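PDB 2RHM: putative kinase from Chloroflexus aurantiacus, which is of unknown function but has the fold of P-loop nucleoside triphosphate hydrolases and probably acts as a kinase that binds a nucleotide. Local coordinates for residues V42-L47 and A130-H135; L34-F39 and A60-M65. One frame throughout, in Å; residues are numbered along the deposited sequence. Where two conformers were deposited one is given.

Interaction 1: residues V42-L47 and A130-H135; sequences VMFDGL and ARHPGH. With BEZ (benzoic acid), chain G.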
loop_
_atom_site.group_PDB
_atom_site.type_symbol
_atom_site.label_atom_id
_atom_site.label_comp_id
_atom_site.label_asym_id
_atom_site.label_seq_id
_atom_site.Cartn_x
_atom_site.Cartn_y
_atom_site.Cartn_z
ATOM N N VAL B 42 -4.899 -2.856 -9.552
ATOM C CA VAL B 42 -3.535 -2.437 -9.858
ATOM C C VAL B 42 -2.767 -3.670 -10.370
ATOM O O VAL B 42 -2.060 -3.596 -11.366
ATOM C CB VAL B 42 -2.824 -1.829 -8.631
ATOM C CG1 VAL B 42 -1.375 -1.570 -8.935
ATOM C CG2 VAL B 42 -3.514 -0.530 -8.199
HETATM N N MSE B 43 -2.934 -4.814 -9.711
HETATM C CA MSE B 43 -2.267 -6.020 -10.162
HETATM C C MSE B 43 -2.750 -6.539 -11.512
HETATM O O MSE B 43 -1.935 -7.003 -12.302
HETATM C CB MSE B 43 -2.319 -7.110 -9.103
HETATM C CG MSE B 43 -1.287 -6.850 -8.044
HETATM SE SE MSE B 43 -1.183 -8.286 -6.721
HETATM C CE MSE B 43 -2.337 -7.823 -6.021
ATOM N N PHE B 44 -4.052 -6.483 -11.775
ATOM C CA PHE B 44 -4.561 -6.939 -13.069
ATOM C C PHE B 44 -3.993 -6.050 -14.179
ATOM O O PHE B 44 -3.637 -6.524 -15.261
ATOM C CB PHE B 44 -6.090 -6.871 -13.119
ATOM C CG PHE B 44 -6.815 -7.881 -12.260
ATOM C CD1 PHE B 44 -6.398 -9.195 -12.152
ATOM C CD2 PHE B 44 -7.985 -7.513 -11.606
ATOM C CE1 PHE B 44 -7.114 -10.104 -11.386
ATOM C CE2 PHE B 44 -8.693 -8.418 -10.840
ATOM C CZ PHE B 44 -8.268 -9.705 -10.725
ATOM N N ASP B 45 -3.912 -4.751 -13.917
ATOM C CA ASP B 45 -3.334 -3.822 -14.906
ATOM C C ASP B 45 -1.837 -4.057 -15.164
ATOM O O ASP B 45 -1.378 -3.960 -16.295
ATOM C CB ASP B 45 -3.607 -2.371 -14.506
ATOM C CG ASP B 45 -5.088 -1.995 -14.607
ATOM O OD1 ASP B 45 -5.911 -2.753 -15.175
ATOM O OD2 ASP B 45 -5.442 -0.922 -14.110
ATOM N N GLY B 46 -1.080 -4.389 -14.130
ATOM C CA GLY B 46 0.343 -4.627 -14.285
ATOM C C GLY B 46 0.732 -6.018 -14.759
ATOM O O GLY B 46 1.748 -6.168 -15.436
ATOM N N LEU B 47 -0.052 -7.035 -14.402
ATOM C CA LEU B 47 0.276 -8.434 -14.726
ATOM C C LEU B 47 -0.693 -9.130 -15.671
ATOM O O LEU B 47 -0.416 -10.233 -16.139
ATOM C CB LEU B 47 0.304 -9.252 -13.451
ATOM C CG LEU B 47 1.194 -8.730 -12.328
ATOM C CD1 LEU B 47 0.829 -9.455 -11.068
ATOM C CD2 LEU B 47 2.669 -8.862 -12.680
ATOM N N ALA B 130 -18.588 -0.901 -14.708
ATOM C CA ALA B 130 -18.044 -0.257 -13.518
ATOM C C ALA B 130 -17.045 -1.196 -12.829
ATOM O O ALA B 130 -16.104 -0.755 -12.174
ATOM C CB ALA B 130 -19.177 0.112 -12.563
ATOM N N ARG B 131 -17.272 -2.494 -12.992
ATOM C CA ARG B 131 -16.442 -3.537 -12.416
ATOM C C ARG B 131 -15.295 -3.928 -13.384
ATOM O O ARG B 131 -15.528 -4.203 -14.565
ATOM C CB ARG B 131 -17.365 -4.722 -12.122
ATOM C CG ARG B 131 -16.804 -5.849 -11.319
ATOM C CD ARG B 131 -16.464 -5.432 -9.915
ATOM N NE ARG B 131 -15.976 -6.568 -9.161
ATOM C CZ ARG B 131 -15.427 -6.476 -7.959
ATOM N NH1 ARG B 131 -15.266 -5.290 -7.383
ATOM N NH2 ARG B 131 -15.019 -7.578 -7.350
ATOM N N HIS B 132 -14.056 -3.929 -12.889
ATOM C CA HIS B 132 -12.897 -4.324 -13.685
ATOM C C HIS B 132 -13.145 -5.760 -14.162
ATOM O O HIS B 132 -13.552 -6.608 -13.363
ATOM C CB HIS B 132 -11.616 -4.279 -12.839
ATOM C CG HIS B 132 -10.354 -4.372 -13.635
ATOM N ND1 HIS B 132 -9.989 -5.507 -14.330
ATOM C CD2 HIS B 132 -9.358 -3.476 -13.836
ATOM C CE1 HIS B 132 -8.838 -5.301 -14.939
ATOM N NE2 HIS B 132 -8.432 -4.074 -14.656
ATOM N N PRO B 133 -12.912 -6.038 -15.457
ATOM C CA PRO B 133 -13.208 -7.377 -15.973
ATOM C C PRO B 133 -12.349 -8.507 -15.394
ATOM O O PRO B 133 -12.766 -9.660 -15.422
ATOM C CB PRO B 133 -12.922 -7.237 -17.472
ATOM C CG PRO B 133 -11.927 -6.124 -17.564
ATOM C CD PRO B 133 -12.368 -5.162 -16.512
ATOM N N GLY B 134 -11.170 -8.186 -14.869
ATOM C CA GLY B 134 -10.257 -9.208 -14.355
ATOM C C GLY B 134 -10.765 -9.949 -13.131
ATOM O O GLY B 134 -10.292 -11.048 -12.826
ATOM N N HIS B 135 -11.736 -9.359 -12.442
ATOM C CA HIS B 135 -12.300 -9.944 -11.225
ATOM C C HIS B 135 -12.998 -11.255 -11.533
ATOM O O HIS B 135 -13.059 -12.149 -10.673
ATOM C CB HIS B 135 -13.284 -8.991 -10.550
ATOM C CG HIS B 135 -12.650 -7.791 -9.930
ATOM N ND1 HIS B 135 -11.808 -7.865 -8.838
ATOM C CD2 HIS B 135 -12.769 -6.478 -10.226
ATOM C CE1 HIS B 135 -11.438 -6.645 -8.493
ATOM N NE2 HIS B 135 -12.011 -5.785 -9.313
HETATM C C BEZ G . -18.567 -5.072 -6.182
HETATM O O1 BEZ G . -18.900 -3.897 -6.466
HETATM O O2 BEZ G . -17.875 -5.302 -5.153
HETATM C C1 BEZ G . -18.999 -6.195 -7.072
HETATM C C2 BEZ G . -19.770 -5.921 -8.199
HETATM C C3 BEZ G . -20.163 -6.964 -9.024
HETATM C C4 BEZ G . -19.793 -8.272 -8.719
HETATM C C5 BEZ G . -19.029 -8.537 -7.581
HETATM C C6 BEZ G . -18.622 -7.497 -6.758
#

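Interaction 2: residues L34-F39 and A60-M65; sequences LSKDAF and ATAIMM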
loop_
_atom_site.group_PDB
_atom_site.type_symbol
_atom_site.label_atom_id
_atom_site.label_comp_id
_atom_site.label_asym_id
_atom_site.label_seq_id
_atom_site.Cartn_x
_atom_site.Cartn_y
_atom_site.Cartn_z
ATOM N N LEU B 34 -7.013 1.636 2.177
ATOM C CA LEU B 34 -6.496 0.447 1.509
ATOM C C LEU B 34 -7.642 -0.498 1.212
ATOM O O LEU B 34 -8.318 -0.951 2.121
ATOM C CB LEU B 34 -5.460 -0.224 2.396
ATOM C CG LEU B 34 -4.393 0.684 3.001
ATOM C CD1 LEU B 34 -3.554 -0.158 3.941
ATOM C CD2 LEU B 34 -3.518 1.326 1.951
ATOM N N SER B 35 -7.891 -0.773 -0.062
ATOM C CA SER B 35 -9.022 -1.575 -0.505
ATOM C C SER B 35 -8.535 -2.820 -1.236
ATOM O O SER B 35 -7.701 -2.707 -2.134
ATOM C CB SER B 35 -9.881 -0.748 -1.471
ATOM O OG SER B 35 -10.695 -1.577 -2.320
ATOM N N LYS B 36 -9.059 -3.991 -0.893
ATOM C CA LYS B 36 -8.597 -5.222 -1.542
ATOM C C LYS B 36 -8.812 -5.139 -3.049
ATOM O O LYS B 36 -7.899 -5.418 -3.830
ATOM C CB LYS B 36 -9.289 -6.480 -0.982
ATOM C CG LYS B 36 -8.827 -7.761 -1.678
ATOM C CD LYS B 36 -9.627 -8.999 -1.258
ATOM C CE LYS B 36 -11.020 -9.006 -1.807
ATOM N NZ LYS B 36 -11.693 -10.334 -1.616
ATOM N N ASP B 37 -10.011 -4.752 -3.464
ATOM C CA ASP B 37 -10.330 -4.718 -4.885
ATOM C C ASP B 37 -9.504 -3.675 -5.642
ATOM O O ASP B 37 -9.088 -3.937 -6.785
ATOM C CB ASP B 37 -11.831 -4.546 -5.108
ATOM C CG ASP B 37 -12.609 -5.865 -4.975
ATOM O OD1 ASP B 37 -12.021 -6.959 -4.842
ATOM O OD2 ASP B 37 -13.846 -5.801 -5.038
ATOM N N ALA B 38 -9.215 -2.539 -5.018
ATOM C CA ALA B 38 -8.349 -1.532 -5.668
ATOM C C ALA B 38 -6.939 -2.104 -5.908
ATOM O O ALA B 38 -6.354 -1.904 -6.970
ATOM C CB ALA B 38 -8.289 -0.241 -4.848
ATOM N N PHE B 39 -6.418 -2.833 -4.929
ATOM C CA PHE B 39 -5.113 -3.474 -5.032
ATOM C C PHE B 39 -5.130 -4.546 -6.144
ATOM O O PHE B 39 -4.179 -4.667 -6.927
ATOM C CB PHE B 39 -4.724 -4.106 -3.679
ATOM C CG PHE B 39 -4.125 -3.139 -2.678
ATOM C CD1 PHE B 39 -4.549 -1.821 -2.574
ATOM C CD2 PHE B 39 -3.182 -3.587 -1.779
ATOM C CE1 PHE B 39 -3.977 -0.966 -1.635
ATOM C CE2 PHE B 39 -2.605 -2.740 -0.852
ATOM C CZ PHE B 39 -3.008 -1.437 -0.774
ATOM N N ALA B 60 -5.819 -13.148 -3.039
ATOM C CA ALA B 60 -5.052 -13.611 -1.885
ATOM C C ALA B 60 -3.779 -12.758 -1.712
ATOM O O ALA B 60 -3.360 -12.417 -0.589
ATOM C CB ALA B 60 -4.690 -15.076 -2.078
ATOM N N THR B 61 -3.196 -12.382 -2.842
ATOM C CA THR B 61 -1.981 -11.573 -2.846
ATOM C C THR B 61 -2.308 -10.136 -2.432
ATOM O O THR B 61 -1.586 -9.533 -1.631
ATOM C CB THR B 61 -1.278 -11.617 -4.214
ATOM O OG1 THR B 61 -0.998 -12.972 -4.569
ATOM C CG2 THR B 61 0.038 -10.874 -4.159
ATOM N N ALA B 62 -3.409 -9.606 -2.961
ATOM C CA ALA B 62 -3.867 -8.260 -2.599
ATOM C C ALA B 62 -4.106 -8.161 -1.087
ATOM O O ALA B 62 -3.730 -7.178 -0.463
ATOM C CB ALA B 62 -5.126 -7.903 -3.360
ATOM N N ILE B 63 -4.707 -9.188 -0.502
ATOM C CA ILE B 63 -4.933 -9.219 0.946
ATOM C C ILE B 63 -3.597 -9.136 1.715
ATOM O O ILE B 63 -3.478 -8.368 2.657
ATOM C CB ILE B 63 -5.745 -10.470 1.374
ATOM C CG1 ILE B 63 -7.198 -10.346 0.904
ATOM C CG2 ILE B 63 -5.725 -10.626 2.874
ATOM C CD1 ILE B 63 -7.951 -11.658 0.911
HETATM N N MSE B 64 -2.596 -9.893 1.251
HETATM C CA MSE B 64 -1.221 -9.813 1.763
HETATM C C MSE B 64 -0.647 -8.384 1.644
HETATM O O MSE B 64 0.014 -7.899 2.568
HETATM C CB MSE B 64 -0.301 -10.815 1.030
HETATM C CG MSE B 64 -0.561 -12.287 1.356
HETATM SE SE MSE B 64 0.306 -13.615 0.140
HETATM C CE MSE B 64 1.961 -12.880 -0.102
HETATM N N MSE B 65 -0.877 -7.714 0.514
HETATM C CA MSE B 65 -0.407 -6.334 0.341
HETATM C C MSE B 65 -1.117 -5.393 1.305
HETATM O O MSE B 65 -0.533 -4.422 1.803
HETATM C CB MSE B 65 -0.649 -5.856 -1.101
HETATM C CG MSE B 65 0.461 -6.158 -2.058
HETATM SE SE MSE B 65 2.132 -5.348 -1.489
HETATM C CE MSE B 65 1.645 -3.561 -1.328
#

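Interaction 1: residues V42-L47 and A130-H135
Phe44 lays one face of its ring against the backbone of Gly134, whose CA sits 4.0 Å from the ring centroid, 13° off the normal, in a CH-pi contact. The peptide that follows continues this packing near the rim, with Gly134 O 3.2 Å from Phe44 CZ. An edge of the phenyl, at CE2, meets the face of the His135 imidazole edge-to-face, planes at 85° and Phe44 CE2 3.7 Å from His135 ND1, while His135 NE2 is hydrogen-bonded to Glu41 OE2. Arg131 NH2 lies over the other face of that imidazole, toward its rim, and the guanidinium in turn has benzoic acid over its opposite face. His132 completes the aromatic cluster. Its CG is anti to the backbone N (chi1 -167°), and its ring lies obliquely to Phe44, with His132 CE1 3.7 Å from Phe44 CB. Both ring nitrogens are engaged near the imidazole plane: His132 NE2 donates to Asp45 OD1 (2.9 Å) from the syn side, tilted out of the carboxylate plane, and His132 ND1 accepts from Gly134 N (3.0 Å). Gripped at two corners, the imidazole is fixed in rotation and ties the turn to the helix. The contact thus fastens the loop between helices 115-127 and 141-149 to the C-terminal end of helix 36-47, with Val58 of helix 52-75 and Trp49 also packing on Phe44.

Interaction 2: residues L34-F39 and A60-M65
Phe39 and Ala62 meet through their CB atoms, 3.8 Å apart, where the backbones of 34-39 and 60-65 come nearest. Ala62 CB also lies 3.8 Å from Lys36 O, and its small size lets the two backbones approach closely. Phe39 CG is anti to its carbonyl carbon (chi1 -82°), and the ring presents an edge to Met65, a selenomethionine: Phe39 CD2 is 3.5 Å from Met65 CB, and the two side chains cross at about a right angle. Across the subunit interface, Met65 and His68 of the second subunit pack on Phe39, so this part is tightly enclosed. The partly exposed side is slighter. There the Lys36 and Ile63 chains run side by side in the same direction, touching through Lys36 CD and Ile63 CG1 at 3.5 Å, while Lys36 NZ is hydrogen-bonded to Asn85 OD1. An alanine in place of Lys36 would probably leave Ile63 CG1 without its methylene cover and Asn85 OD1 without this donor. No hydrogen bond joins the two segments; Ser35 OG instead caps its own helix by accepting from Ala38 N. The cohesion between the helices here is therefore apolar, resting on fit rather than on directed bonds.

Helix 36-47 serves both contacts: interaction 2 uses its first turn and interaction 1 its last, with the centres about 12 Å apart. Both are largely buried, but interaction 2 lies nearer the middle of the chain, about 10 Å from its centre against 17 Å. Helix packing there is apolar, whereas the peripheral loop of interaction 1 adds a histidine-carboxylate bond and an aromatic cluster. The two are joined directly by a salt bridge from Arg131 NH1 to Asp37 OD2, 2.8 Å long, which links the benzoic acid pocket to the start of the helix. Met43 packs on Thr61 and Ala62, and both contacts border the second subunit.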